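Local coordinates for nitroalkane oxidase (Podospora anserina, PDB 3MKH), which catalyses the FAD-dependent oxidation of nitroalkanes to aldehydes or ketones, consuming oxygen and releasing nitrite and hydrogen peroxide, with a preference for longer nitroalkanes such as 1-nitrohexane, at residues M27-T32 against Q45-T50; E77-V82 against A329-A334; N107-P112 against V255-G260; A115-P120 against L210-D215. One frame throughout, in Å; residues are numbered along the deposited sequence.

Interaction 1 (M27-T32 against Q45-T50); sequences MPARQT and QSTQPT
Ala29 meets Thr50 where helix 9-33 passes the start of helix 48-56. Helix 9-33 is kinked at Pro28, whose N makes no bond to the preceding turn. On the next residue, Ala29 CB sits 3.3 Å from Thr50 OG1. The hydroxyl reaches this methyl because chi1 of Thr50, at 49°, places OG1 between its own backbone N and carbonyl carbon. The methyl of Thr50 lies alongside the same helix, with Thr50 CG2 4.1 Å from Ala29 N. Thr47 comes in more loosely, its CG2 being 4.5 Å from Ala29 CB. The polar atom of Thr47 is engaged locally, OG1 bonding to Phe44 O.

One turn further on, Thr32 carries the second half of the contact. With chi1 at -68°, its CG2 stands anti to the backbone N, which brings the methyl against Ser46, 3.6 Å from Ser46 O and 3.8 Å from Ser46 OG. Ser46 OG bonds to Arg43 O; toward the Thr32 methyl it makes a van der Waals contact. No hydrogen bond crosses between 27-32 and 45-50. The second segment is shaped by a type I beta turn from Gln45 to Gln48, closed by Gln48 N to Gln45 O at 3.1 Å. Small side chains let helix 9-33 lie close against the turn leading into helix 48-56, within the N-terminal helical domain of the acyl-CoA dehydrogenase fold.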
loop_
_atom_site.group_PDB
_atom_site.type_symbol
_atom_site.label_atom_id
_atom_site.label_comp_id
_atom_site.label_asym_id
_atom_site.label_seq_id
_atom_site.Cartn_x
_atom_site.Cartn_y
_atom_site.Cartn_z
ATOM N N MET A 27 5.190 -33.385 8.337
ATOM C CA MET A 27 3.858 -33.718 7.838
ATOM C C MET A 27 3.134 -34.727 8.738
ATOM O O MET A 27 1.953 -34.557 9.046
ATOM C CB MET A 27 3.915 -34.204 6.389
ATOM C CG MET A 27 4.214 -33.091 5.395
ATOM S SD MET A 27 4.126 -33.621 3.662
ATOM C CE MET A 27 2.408 -34.143 3.529
ATOM N N PRO A 28 3.839 -35.777 9.172
ATOM C CA PRO A 28 3.197 -36.693 10.120
ATOM C C PRO A 28 2.874 -36.049 11.471
ATOM O O PRO A 28 1.869 -36.403 12.072
ATOM C CB PRO A 28 4.237 -37.805 10.287
ATOM C CG PRO A 28 4.982 -37.807 9.001
ATOM C CD PRO A 28 5.070 -36.354 8.602
ATOM N N ALA A 29 3.707 -35.125 11.936
ATOM C CA ALA A 29 3.416 -34.398 13.163
ATOM C C ALA A 29 2.057 -33.706 13.024
ATOM O O ALA A 29 1.270 -33.704 13.956
ATOM C CB ALA A 29 4.523 -33.373 13.470
ATOM N N ARG A 30 1.793 -33.114 11.861
ATOM C CA ARG A 30 0.525 -32.428 11.620
ATOM C C ARG A 30 -0.690 -33.390 11.688
ATOM O O ARG A 30 -1.702 -33.091 12.341
ATOM C CB ARG A 30 0.567 -31.714 10.269
ATOM C CG ARG A 30 -0.792 -31.206 9.746
ATOM C CD ARG A 30 -0.938 -29.712 9.947
ATOM N NE ARG A 30 -2.217 -29.179 9.466
ATOM C CZ ARG A 30 -2.772 -28.065 9.930
ATOM N NH1 ARG A 30 -2.164 -27.372 10.886
ATOM N NH2 ARG A 30 -3.938 -27.638 9.451
ATOM N N GLN A 31 -0.600 -34.533 11.019
ATOM C CA GLN A 31 -1.733 -35.468 11.019
ATOM C C GLN A 31 -1.978 -36.005 12.432
ATOM O O GLN A 31 -3.107 -36.327 12.813
ATOM C CB GLN A 31 -1.531 -36.606 10.016
ATOM C CG GLN A 31 -1.523 -36.143 8.552
ATOM C CD GLN A 31 -2.628 -35.130 8.226
ATOM O OE1 GLN A 31 -2.342 -33.996 7.809
ATOM N NE2 GLN A 31 -3.893 -35.536 8.404
ATOM N N THR A 32 -0.913 -36.064 13.215
ATOM C CA THR A 32 -1.019 -36.475 14.600
ATOM C C THR A 32 -1.716 -35.445 15.490
ATOM O O THR A 32 -2.699 -35.784 16.162
ATOM C CB THR A 32 0.356 -36.837 15.159
ATOM O OG1 THR A 32 0.805 -38.027 14.506
ATOM C CG2 THR A 32 0.285 -37.078 16.667
ATOM N N GLN A 45 1.922 -31.534 23.044
ATOM C CA GLN A 45 2.429 -32.767 23.641
ATOM C C GLN A 45 2.518 -33.894 22.619
ATOM O O GLN A 45 3.494 -34.646 22.606
ATOM C CB GLN A 45 1.591 -33.183 24.858
ATOM C CG GLN A 45 1.686 -32.229 26.034
ATOM C CD GLN A 45 1.028 -32.787 27.297
ATOM O OE1 GLN A 45 1.642 -32.834 28.374
ATOM N NE2 GLN A 45 -0.208 -33.228 27.163
ATOM N N SER A 46 1.520 -33.986 21.739
ATOM C CA SER A 46 1.469 -35.052 20.748
ATOM C C SER A 46 2.619 -34.987 19.733
ATOM O O SER A 46 2.832 -35.935 18.991
ATOM C CB SER A 46 0.130 -35.047 19.990
ATOM O OG SER A 46 0.104 -34.031 18.992
ATOM N N THR A 47 3.339 -33.873 19.677
ATOM C CA THR A 47 4.458 -33.781 18.732
ATOM C C THR A 47 5.794 -34.294 19.290
ATOM O O THR A 47 6.815 -34.228 18.618
ATOM C CB THR A 47 4.664 -32.339 18.206
ATOM O OG1 THR A 47 4.986 -31.471 19.298
ATOM C CG2 THR A 47 3.400 -31.832 17.524
ATOM N N GLN A 48 5.790 -34.815 20.510
ATOM C CA GLN A 48 7.049 -35.274 21.094
ATOM C C GLN A 48 7.732 -36.389 20.278
ATOM O O GLN A 48 8.934 -36.313 19.998
ATOM C CB GLN A 48 6.880 -35.685 22.563
ATOM C CG GLN A 48 8.236 -35.912 23.256
ATOM C CD GLN A 48 8.126 -36.317 24.713
ATOM O OE1 GLN A 48 7.034 -36.493 25.242
ATOM N NE2 GLN A 48 9.274 -36.488 25.365
ATOM N N PRO A 49 6.979 -37.434 19.902
ATOM C CA PRO A 49 7.639 -38.497 19.135
ATOM C C PRO A 49 8.302 -37.995 17.847
ATOM O O PRO A 49 9.413 -38.428 17.519
ATOM C CB PRO A 49 6.492 -39.467 18.826
ATOM C CG PRO A 49 5.548 -39.282 19.995
ATOM C CD PRO A 49 5.618 -37.817 20.332
ATOM N N THR A 50 7.659 -37.094 17.112
ATOM C CA THR A 50 8.316 -36.618 15.899
ATOM C C THR A 50 9.455 -35.655 16.195
ATOM O O THR A 50 10.425 -35.593 15.443
ATOM C CB THR A 50 7.347 -36.035 14.852
ATOM O OG1 THR A 50 6.478 -35.108 15.477
ATOM C CG2 THR A 50 6.505 -37.146 14.209
#

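Interaction 2 (E77-V82 against A329-A334); sequences ESAILV and ALTWKA
Trp332 and Thr331 of helix 311-340 face Ala79 and Ile80 of helix 75-88. The short helical segments run roughly antiparallel, at 146°, with their axes 10.1 Å apart. From CB of Trp332 the side chain leaves with CG anti to the carbonyl carbon (chi1 -74°), which carries the indole across the gap between the helices. Its CD1 comes first, 4.3 Å from the methyl CB of Ala79. The next atom, NE1, donates to a water at 2.9 Å that lies at the edge of the ring, in its plane. This water in turn donates a weak hydrogen bond to Ala79 O, also at 2.9 Å, and so links the indole to the backbone of the opposite helix. On the six-membered ring, Trp332 CZ2 meets Ile80 CG1 at 3.9 Å, the aliphatic chain approaching the ring obliquely. Beside the indole, Thr331 turns its methyl to the same alanine, CG2 to Ala79 CB at 4.2 Å, while its OG1 bonds to Ala327 O of its own helix. Ile80 also touches Tyr15 of helix 9-33, and Trp332 packs on Ile3 of the second subunit. The buried contact is mostly apolar and no direct hydrogen bond spans the two segments; a single water satisfies the indole N-H and, through Ala79 O, joins the N-terminal and C-terminal helical domains of the acyl-CoA dehydrogenase fold.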
loop_
_atom_site.group_PDB
_atom_site.type_symbol
_atom_site.label_atom_id
_atom_site.label_comp_id
_atom_site.label_asym_id
_atom_site.label_seq_id
_atom_site.Cartn_x
_atom_site.Cartn_y
_atom_site.Cartn_z
ATOM N N GLU A 77 22.485 -21.668 5.180
ATOM C CA GLU A 77 21.969 -23.036 5.184
ATOM C C GLU A 77 20.786 -23.181 6.134
ATOM O O GLU A 77 19.839 -23.926 5.863
ATOM C CB GLU A 77 23.084 -24.038 5.542
ATOM C CG GLU A 77 23.918 -24.449 4.343
ATOM C CD GLU A 77 25.347 -24.865 4.694
ATOM O OE1 GLU A 77 25.784 -24.695 5.864
ATOM O OE2 GLU A 77 26.040 -25.356 3.778
ATOM N N SER A 78 20.848 -22.477 7.255
ATOM C CA SER A 78 19.716 -22.414 8.161
ATOM C C SER A 78 18.499 -21.796 7.479
ATOM O O SER A 78 17.381 -22.261 7.663
ATOM C CB SER A 78 20.086 -21.613 9.407
ATOM O OG SER A 78 20.957 -22.384 10.207
ATOM N N ALA A 79 18.720 -20.750 6.691
ATOM C CA ALA A 79 17.619 -20.082 6.001
ATOM C C ALA A 79 16.982 -21.024 4.990
ATOM O O ALA A 79 15.766 -21.004 4.787
ATOM C CB ALA A 79 18.098 -18.806 5.321
ATOM N N ILE A 80 17.807 -21.856 4.359
ATOM C CA ILE A 80 17.306 -22.837 3.405
ATOM C C ILE A 80 16.423 -23.860 4.114
ATOM O O ILE A 80 15.304 -24.140 3.685
ATOM C CB ILE A 80 18.463 -23.521 2.634
ATOM C CG1 ILE A 80 19.092 -22.512 1.662
ATOM C CG2 ILE A 80 17.958 -24.776 1.922
ATOM C CD1 ILE A 80 20.464 -22.919 1.094
ATOM N N LEU A 81 16.907 -24.390 5.226
ATOM C CA LEU A 81 16.128 -25.359 5.984
ATOM C C LEU A 81 14.804 -24.750 6.456
ATOM O O LEU A 81 13.729 -25.347 6.305
ATOM C CB LEU A 81 16.937 -25.860 7.186
ATOM C CG LEU A 81 16.157 -26.689 8.215
ATOM C CD1 LEU A 81 15.715 -28.006 7.609
ATOM C CD2 LEU A 81 17.012 -26.944 9.453
ATOM N N VAL A 82 14.886 -23.566 7.050
ATOM C CA VAL A 82 13.701 -22.918 7.614
ATOM C C VAL A 82 12.631 -22.604 6.553
ATOM O O VAL A 82 11.432 -22.796 6.795
ATOM C CB VAL A 82 14.080 -21.640 8.401
ATOM C CG1 VAL A 82 12.846 -20.859 8.771
ATOM C CG2 VAL A 82 14.863 -22.014 9.659
ATOM N N ALA A 329 15.901 -13.125 -1.722
ATOM C CA ALA A 329 17.140 -12.428 -2.067
ATOM C C ALA A 329 17.646 -11.609 -0.881
ATOM O O ALA A 329 18.832 -11.674 -0.528
ATOM C CB ALA A 329 16.909 -11.532 -3.295
ATOM N N LEU A 330 16.738 -10.846 -0.263
ATOM C CA LEU A 330 17.063 -10.040 0.908
ATOM C C LEU A 330 17.466 -10.920 2.095
ATOM O O LEU A 330 18.456 -10.641 2.774
ATOM C CB LEU A 330 15.887 -9.121 1.300
ATOM C CG LEU A 330 16.162 -8.299 2.571
ATOM C CD1 LEU A 330 17.421 -7.483 2.403
ATOM C CD2 LEU A 330 14.993 -7.387 2.929
ATOM N N THR A 331 16.695 -11.980 2.346
ATOM C CA THR A 331 17.024 -12.884 3.445
ATOM C C THR A 331 18.432 -13.480 3.270
ATOM O O THR A 331 19.201 -13.563 4.226
ATOM C CB THR A 331 15.985 -14.016 3.595
ATOM O OG1 THR A 331 14.738 -13.454 4.016
ATOM C CG2 THR A 331 16.439 -15.025 4.636
ATOM N N TRP A 332 18.760 -13.915 2.056
ATOM C CA TRP A 332 20.082 -14.526 1.820
ATOM C C TRP A 332 21.219 -13.500 1.931
ATOM O O TRP A 332 22.305 -13.805 2.434
ATOM C CB TRP A 332 20.114 -15.236 0.469
ATOM C CG TRP A 332 19.334 -16.537 0.464
ATOM C CD1 TRP A 332 18.471 -16.986 1.430
ATOM C CD2 TRP A 332 19.365 -17.553 -0.545
ATOM N NE1 TRP A 332 17.959 -18.218 1.078
ATOM C CE2 TRP A 332 18.492 -18.587 -0.128
ATOM C CE3 TRP A 332 20.048 -17.692 -1.759
ATOM C CZ2 TRP A 332 18.282 -19.741 -0.887
ATOM C CZ3 TRP A 332 19.832 -18.837 -2.515
ATOM C CH2 TRP A 332 18.960 -19.847 -2.071
ATOM N N LYS A 333 20.974 -12.283 1.462
ATOM C CA LYS A 333 21.964 -11.215 1.640
ATOM C C LYS A 333 22.253 -10.987 3.130
ATOM O O LYS A 333 23.416 -10.912 3.550
ATOM C CB LYS A 333 21.509 -9.917 0.947
ATOM C CG LYS A 333 22.327 -8.687 1.322
ATOM C CD LYS A 333 23.787 -8.802 0.891
ATOM C CE LYS A 333 24.612 -7.605 1.452
ATOM N NZ LYS A 333 26.048 -7.585 1.046
ATOM N N ALA A 334 21.196 -10.876 3.930
ATOM C CA ALA A 334 21.346 -10.689 5.367
ATOM C C ALA A 334 22.050 -11.887 5.999
ATOM O O ALA A 334 22.893 -11.719 6.874
ATOM C CB ALA A 334 19.974 -10.465 6.040
HETATM O O HOH W 1 15.639 -19.451 2.384
#

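Interaction 3 (N107-P112 against V255-G260); sequences NLAAGP and VLCPAG
Leu256 reaches Ala109 and Ala110 because its CG stands anti to the backbone N (chi1 177°) and a chi2 of 70° then swings the CD1 branch onto the chain of the other segment. In Cys257 the first torsion is -54°, which sets SG anti to the carbonyl carbon and directs it to Ala109. The leucine methyl touches mostly backbone: CD1 is 3.7 Å from Ala110 CA and 3.8 Å from Ala109 C, so it rests against the link between the two alanines. The methyl of Ala109 points toward the strand and is shared by both partners, its CB lying 4.2 Å from Leu256 CD1 and 4.0 Å from Cys257 SG. Ala110 sends its own CB away, and takes part through its main chain.

The polar link is made by water. One molecule donates to Ala109 O at 2.8 Å and to Leu256 O, likewise at 2.8 Å, spending both its protons on carbonyls of the two segments. No direct hydrogen bond joins them.

Leu256 is also where the chain turns a corner, and with Cys257 it forms a classic beta bulge in strand 255-257, both residues facing Ile208 of strand 206-212. The contact therefore fits the C-terminal region of helix 90-109 against an irregular point of the beta sheet. Leu256 reaches back along this helix to Pro105 and Ile106 and also touches His114 in the loop, while Val265 of helix 262-298 packs against both Ala109 and Cys257.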
loop_
_atom_site.group_PDB
_atom_site.type_symbol
_atom_site.label_atom_id
_atom_site.label_comp_id
_atom_site.label_asym_id
_atom_site.label_seq_id
_atom_site.Cartn_x
_atom_site.Cartn_y
_atom_site.Cartn_z
ATOM N N ASN A 107 25.511 -20.494 22.617
ATOM C CA ASN A 107 26.461 -20.407 21.506
ATOM C C ASN A 107 27.221 -19.090 21.574
ATOM O O ASN A 107 28.421 -19.038 21.281
ATOM C CB ASN A 107 25.748 -20.467 20.151
ATOM C CG ASN A 107 25.280 -21.857 19.792
ATOM O OD1 ASN A 107 24.308 -22.023 19.054
ATOM N ND2 ASN A 107 25.962 -22.862 20.305
ATOM N N LEU A 108 26.521 -18.019 21.949
ATOM C CA LEU A 108 27.124 -16.682 21.948
ATOM C C LEU A 108 28.037 -16.397 23.151
ATOM O O LEU A 108 29.007 -15.658 23.019
ATOM C CB LEU A 108 26.060 -15.583 21.831
ATOM C CG LEU A 108 25.217 -15.550 20.546
ATOM C CD1 LEU A 108 24.089 -14.544 20.675
ATOM C CD2 LEU A 108 26.074 -15.239 19.325
ATOM N N ALA A 109 27.750 -16.985 24.310
ATOM C CA ALA A 109 28.378 -16.490 25.543
ATOM C C ALA A 109 28.858 -17.552 26.530
ATOM O O ALA A 109 29.354 -17.219 27.600
ATOM C CB ALA A 109 27.433 -15.513 26.254
ATOM N N ALA A 110 28.696 -18.820 26.187
ATOM C CA ALA A 110 29.035 -19.884 27.116
ATOM C C ALA A 110 30.458 -19.704 27.643
ATOM O O ALA A 110 31.345 -19.266 26.911
ATOM C CB ALA A 110 28.900 -21.235 26.442
ATOM N N GLY A 111 30.660 -20.033 28.917
ATOM C CA GLY A 111 32.001 -20.195 29.456
ATOM C C GLY A 111 32.284 -21.674 29.632
ATOM O O GLY A 111 31.417 -22.511 29.333
ATOM N N PRO A 112 33.487 -22.019 30.127
ATOM C CA PRO A 112 33.841 -23.437 30.272
ATOM C C PRO A 112 32.884 -24.185 31.201
ATOM O O PRO A 112 32.652 -25.382 31.022
ATOM C CB PRO A 112 35.260 -23.395 30.874
ATOM C CG PRO A 112 35.463 -21.982 31.352
ATOM C CD PRO A 112 34.597 -21.119 30.496
ATOM N N VAL A 255 24.841 -18.746 35.972
ATOM C CA VAL A 255 24.840 -17.425 35.353
ATOM C C VAL A 255 25.568 -17.475 34.008
ATOM O O VAL A 255 26.743 -17.850 33.943
ATOM C CB VAL A 255 25.491 -16.364 36.245
ATOM C CG1 VAL A 255 25.557 -15.038 35.506
ATOM C CG2 VAL A 255 24.722 -16.217 37.560
ATOM N N LEU A 256 24.859 -17.121 32.936
ATOM C CA LEU A 256 25.442 -17.108 31.597
ATOM C C LEU A 256 25.965 -15.726 31.254
ATOM O O LEU A 256 27.092 -15.583 30.782
ATOM C CB LEU A 256 24.424 -17.558 30.537
ATOM C CG LEU A 256 24.913 -17.501 29.080
ATOM C CD1 LEU A 256 25.974 -18.563 28.812
ATOM C CD2 LEU A 256 23.735 -17.670 28.075
ATOM N N CYS A 257 25.138 -14.710 31.471
ATOM C CA CYS A 257 25.570 -13.326 31.313
ATOM C C CYS A 257 25.348 -12.580 32.601
ATOM O O CYS A 257 24.207 -12.430 33.040
ATOM C CB CYS A 257 24.804 -12.618 30.195
ATOM S SG CYS A 257 24.867 -13.512 28.630
ATOM N N PRO A 258 26.444 -12.106 33.211
ATOM C CA PRO A 258 26.372 -11.324 34.444
ATOM C C PRO A 258 25.674 -10.001 34.178
ATOM O O PRO A 258 25.591 -9.554 33.026
ATOM C CB PRO A 258 27.852 -11.066 34.791
ATOM C CG PRO A 258 28.634 -12.093 34.003
ATOM C CD PRO A 258 27.835 -12.300 32.751
ATOM N N ALA A 259 25.206 -9.362 35.242
ATOM C CA ALA A 259 24.465 -8.119 35.098
ATOM C C ALA A 259 25.191 -7.116 34.209
ATOM O O ALA A 259 26.376 -6.825 34.408
ATOM C CB ALA A 259 24.159 -7.519 36.471
ATOM N N GLY A 260 24.479 -6.586 33.222
ATOM C CA GLY A 260 25.071 -5.619 32.322
ATOM C C GLY A 260 25.578 -6.217 31.024
ATOM O O GLY A 260 25.939 -5.490 30.100
HETATM O O HOH W 2 29.283 -17.262 30.444
#

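Interaction 4 (A115-P120 against L210-D215)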
loop_
_atom_site.group_PDB
_atom_site.type_symbol
_atom_site.label_atom_id
_atom_site.label_comp_id
_atom_site.label_asym_id
_atom_site.label_seq_id
_atom_site.Cartn_x
_atom_site.Cartn_y
_atom_site.Cartn_z
ATOM N N ALA A 115 29.510 -26.235 29.671
ATOM C CA ALA A 115 29.525 -27.372 28.758
ATOM C C ALA A 115 28.572 -28.447 29.251
ATOM O O ALA A 115 27.918 -29.119 28.445
ATOM C CB ALA A 115 30.939 -27.930 28.607
ATOM N N GLU A 116 28.486 -28.610 30.570
ATOM C CA GLU A 116 27.597 -29.622 31.133
ATOM C C GLU A 116 26.126 -29.371 30.779
ATOM O O GLU A 116 25.330 -30.314 30.734
ATOM C CB GLU A 116 27.750 -29.726 32.655
ATOM C CG GLU A 116 27.512 -28.423 33.411
ATOM C CD GLU A 116 27.393 -28.635 34.919
ATOM O OE1 GLU A 116 26.585 -29.489 35.336
ATOM O OE2 GLU A 116 28.101 -27.946 35.684
ATOM N N PHE A 117 25.766 -28.110 30.546
ATOM C CA PHE A 117 24.365 -27.775 30.280
ATOM C C PHE A 117 23.971 -28.165 28.867
ATOM O O PHE A 117 22.811 -28.483 28.605
ATOM C CB PHE A 117 24.096 -26.283 30.475
ATOM C CG PHE A 117 24.212 -25.825 31.894
ATOM C CD1 PHE A 117 25.417 -25.339 32.380
ATOM C CD2 PHE A 117 23.113 -25.873 32.744
ATOM C CE1 PHE A 117 25.536 -24.909 33.696
ATOM C CE2 PHE A 117 23.220 -25.438 34.061
ATOM C CZ PHE A 117 24.444 -24.954 34.535
ATOM N N LEU A 118 24.951 -28.131 27.967
ATOM C CA LEU A 118 24.743 -28.430 26.564
ATOM C C LEU A 118 24.721 -29.930 26.302
ATOM O O LEU A 118 24.200 -30.379 25.284
ATOM C CB LEU A 118 25.863 -27.799 25.741
ATOM C CG LEU A 118 25.539 -26.777 24.662
ATOM C CD1 LEU A 118 24.296 -25.973 25.011
ATOM C CD2 LEU A 118 26.756 -25.869 24.411
ATOM N N ALA A 119 25.293 -30.706 27.216
ATOM C CA ALA A 119 25.465 -32.143 26.990
ATOM C C ALA A 119 24.212 -32.886 26.493
ATOM O O ALA A 119 24.300 -33.694 25.555
ATOM C CB ALA A 119 26.031 -32.820 28.234
ATOM N N PRO A 120 23.052 -32.643 27.128
ATOM C CA PRO A 120 21.845 -33.365 26.698
ATOM C C PRO A 120 21.473 -33.108 25.236
ATOM O O PRO A 120 20.796 -33.942 24.629
ATOM C CB PRO A 120 20.762 -32.815 27.630
ATOM C CG PRO A 120 21.511 -32.400 28.858
ATOM C CD PRO A 120 22.807 -31.835 28.333
ATOM N N LEU A 210 20.746 -19.440 33.415
ATOM C CA LEU A 210 20.225 -20.739 33.041
ATOM C C LEU A 210 19.345 -21.311 34.142
ATOM O O LEU A 210 19.621 -21.131 35.329
ATOM C CB LEU A 210 21.363 -21.717 32.706
ATOM C CG LEU A 210 22.324 -21.267 31.601
ATOM C CD1 LEU A 210 23.381 -22.347 31.291
ATOM C CD2 LEU A 210 21.537 -20.845 30.345
ATOM N N VAL A 211 18.277 -21.985 33.730
ATOM C CA VAL A 211 17.430 -22.756 34.633
ATOM C C VAL A 211 17.110 -24.096 33.972
ATOM O O VAL A 211 16.482 -24.145 32.907
ATOM C CB VAL A 211 16.103 -22.025 34.959
ATOM C CG1 VAL A 211 15.195 -22.916 35.822
ATOM C CG2 VAL A 211 16.380 -20.702 35.660
ATOM N N THR A 212 17.535 -25.185 34.608
ATOM C CA THR A 212 17.320 -26.517 34.058
ATOM C C THR A 212 16.142 -27.172 34.758
ATOM O O THR A 212 15.739 -26.745 35.842
ATOM C CB THR A 212 18.562 -27.429 34.227
ATOM O OG1 THR A 212 18.771 -27.718 35.621
ATOM C CG2 THR A 212 19.800 -26.759 33.659
ATOM N N ARG A 213 15.589 -28.207 34.141
ATOM C CA ARG A 213 14.541 -28.977 34.804
ATOM C C ARG A 213 15.057 -29.551 36.138
ATOM O O ARG A 213 14.332 -29.580 37.124
ATOM C CB ARG A 213 14.009 -30.081 33.890
ATOM C CG ARG A 213 13.003 -31.013 34.564
ATOM C CD ARG A 213 11.833 -30.268 35.236
ATOM N NE ARG A 213 10.836 -31.258 35.655
ATOM C CZ ARG A 213 9.867 -31.719 34.866
ATOM N NH1 ARG A 213 9.725 -31.232 33.638
ATOM N NH2 ARG A 213 9.032 -32.652 35.307
ATOM N N ALA A 214 16.321 -29.968 36.168
ATOM C CA ALA A 214 16.938 -30.444 37.412
ATOM C C ALA A 214 16.924 -29.373 38.514
ATOM O O ALA A 214 16.660 -29.689 39.672
ATOM C CB ALA A 214 18.350 -30.940 37.157
ATOM N N ASP A 215 17.204 -28.118 38.158
ATOM C CA ASP A 215 17.089 -27.000 39.101
ATOM C C ASP A 215 15.667 -26.887 39.640
ATOM O O ASP A 215 15.456 -26.736 40.846
ATOM C CB ASP A 215 17.450 -25.670 38.437
ATOM C CG ASP A 215 18.937 -25.548 38.105
ATOM O OD1 ASP A 215 19.791 -25.963 38.915
ATOM O OD2 ASP A 215 19.249 -25.004 37.025
#
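Phe117 meets Leu210 and Thr212 in two different ways, one over the face of its ring and one at its edge. The face contact is a CH-pi interaction: Leu210 CD1 sits 3.7 Å from the centroid of the Phe117 ring, 15° off the normal and displaced toward the rim, with Phe117 CG as its closest atom at 3.6 Å. The edge contact is apolar. Thr212 CG2 lies near the ring plane, 3.5 Å from Phe117 CD2 and 3.7 Å from Phe117 CE2, the two side chains crossing at about a right angle. An alanine in place of Phe117 would take away both surfaces, and is likely to leave the Leu210 and Thr212 methyls facing a gap where the ring had been.

The threonine can offer its methyl because a chi1 of 68° turns OG1 between the backbone N and the carbonyl carbon, into a capping box at the start of helix 213-219. Here strand 206-212 of the beta sheet passes directly into a helix, with Thr212 as the N-cap.

The hydrogen bonds belong to this cap. Asp215 N donates to Thr212 OG1 at 3.0 Å, and Thr212 N gives a nearly straight bond (169°) to Asp215 OD2, also at 3.0 Å, meeting the carboxylate on its anti side and somewhat out of its plane.

Among the charged groups, Asp215 OD1 forms a salt bridge with Arg218, and Glu116, the neighbour of Phe117, pairs with Lys253.

Along the chain, interaction 1 closes before the others open, whereas interactions 3 and 4 fall within the long span bridged by interaction 2, with 4 inside 3. Interactions 3 and 4 lie close, their centres about 14 Å apart, and reach the same sheet through the neighbouring strands 255-257 and 206-212, joining consecutive N-terminal helices, 90-109 and 115-118, to the beta domain. Interaction 2 ties helix 75-88 to helix 311-340 of the C-terminal helical domain, about 27 Å from interaction 3 between centres. Interaction 1, about 34 Å from interaction 3 between centres, packs the N-terminal helical region of this acyl-CoA dehydrogenase fold on itself.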